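Local coordinates for protein putative transcriptional regulator (TetR/AcrR family) (Acinetobacter sp., PDB 3KNW) that probably binds DNA through an N-terminal helix-turn-helix and regulates transcription as a TetR/AcrR-family member, at the interface of chains A and B. Sequence-based numbering; all coordinates share one arbitrary frame. Chains: chain A/B, Putative transcriptional regulator (TetR/AcrR family).

The interface of chains A and B. Residues chain A 114-115, 118-119, 178; chain B 115, 178, 182.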
# COMPACT_ATOMS: atom_id res chain seq x y z
N ILE A 114 -1.24 6.98 -3.45
CA ILE A 114 -2.25 5.92 -3.29
C ILE A 114 -2.21 5.33 -1.89
O ILE A 114 -3.24 4.91 -1.39
CB ILE A 114 -2.15 4.78 -4.33
CG1 ILE A 114 -2.77 5.19 -5.64
CG2 ILE A 114 -2.92 3.58 -3.90
CD1 ILE A 114 -2.46 4.22 -6.75
N VAL A 115 -1.04 5.31 -1.27
CA VAL A 115 -0.89 4.75 0.06
C VAL A 115 -1.52 5.69 1.07
O VAL A 115 -2.30 5.26 1.94
CB VAL A 115 0.58 4.60 0.44
CG1 VAL A 115 0.76 4.56 1.98
CG2 VAL A 115 1.20 3.38 -0.25
N ALA A 118 -5.39 5.78 0.37
CA ALA A 118 -5.96 4.49 0.84
C ALA A 118 -6.10 4.52 2.37
O ALA A 118 -7.14 4.18 2.93
CB ALA A 118 -5.07 3.27 0.41
N ALA A 119 -5.03 4.95 3.02
CA ALA A 119 -4.97 5.13 4.46
C ALA A 119 -6.17 5.90 5.01
O ALA A 119 -6.81 5.45 5.98
CB ALA A 119 -3.68 5.84 4.84
N LEU A 178 5.00 0.27 -0.74
CA LEU A 178 4.62 0.32 0.67
C LEU A 178 5.76 -0.19 1.63
O LEU A 178 6.07 0.48 2.60
CB LEU A 178 3.39 -0.56 0.84
CG LEU A 178 2.39 -0.36 1.94
CD1 LEU A 178 1.07 -1.04 1.58
CD2 LEU A 178 2.95 -0.98 3.10
N VAL B 115 -0.63 -0.43 5.95
CA VAL B 115 -0.94 0.79 5.19
C VAL B 115 -0.87 2.05 6.03
O VAL B 115 -0.14 3.00 5.68
CB VAL B 115 -2.33 0.71 4.50
CG1 VAL B 115 -2.65 2.03 3.77
CG2 VAL B 115 -2.40 -0.48 3.52
N LEU B 178 -4.52 -2.84 -0.64
CA LEU B 178 -4.61 -1.37 -0.72
C LEU B 178 -5.70 -1.04 -1.68
O LEU B 178 -6.51 -0.17 -1.44
CB LEU B 178 -3.29 -0.77 -1.27
CG LEU B 178 -2.65 0.40 -0.54
CD1 LEU B 178 -2.75 0.17 0.95
CD2 LEU B 178 -1.22 0.53 -0.93
N LEU B 182 -9.47 0.89 -1.23
CA LEU B 182 -9.74 2.12 -2.01
C LEU B 182 -11.02 2.00 -2.80
O LEU B 182 -11.80 2.95 -2.89
CB LEU B 182 -8.62 2.32 -3.01
CG LEU B 182 -8.39 3.76 -3.40
CD1 LEU B 182 -6.88 4.09 -3.15
CD2 LEU B 182 -8.82 3.98 -4.86
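B:Leu178 reaches across to the face of the chain A helix 111-119 and touches A:Val115, A:Ala118 and A:Leu178. It buries 52 Å² here, more than any other residue of the patch. Both of its methyls meet the CD1 methyl of A:Leu178, CD2 at 3.7 Å and CD1 at 4.1 Å. CD2 also lies 3.8 Å from CG2 of A:Val115. The branch point CG rests against the small CB of A:Ala118 at 3.9 Å, and CD1 packs on the same methyl. The small side chain of A:Ala118 probably lets the leucine approach the helix closely. The two Leu178 side chains meet at a slant, through their methyl ends. The torsions of B:Leu178 (chi1 -131°, chi2 41°) are away from the usual staggered values, so the exact placement of its methyls deserves some caution.

B:Val115 buries 31 Å² and splits its contacts between two elements of chain A. Its CG1, anti to the backbone N (chi1 177°), points at the helix backbone. It lies 3.7 Å from the carbonyl O of A:Val115 and also packs on CA of A:Ala119. These are van der Waals contacts to the backbone. The other methyl, CG2, meets CD1 of A:Leu178 at 4.0 Å, with the two side chains nearly at right angles. CD1 of A:Leu178 therefore touches both B:Val115 and B:Leu178.

One turn beyond B:Leu178, the CD1 methyl of B:Leu182 extends the apolar patch. It lies 4.1 Å from CG2 of A:Ile114 and also reaches CB of A:Ala118, so the alanine methyl touches both leucines.

The patch belongs to a two-fold symmetric interface, and each contact recurs with the chains exchanged. Helix 162-183 of one chain packs against the short helix containing Val115 in the other. Both lie in the C-terminal domain, which commonly mediates dimerisation in TetR proteins, so a biological dimer is likely. The predicted helix-turn-helix, residues 36-55, lies apart from the patch.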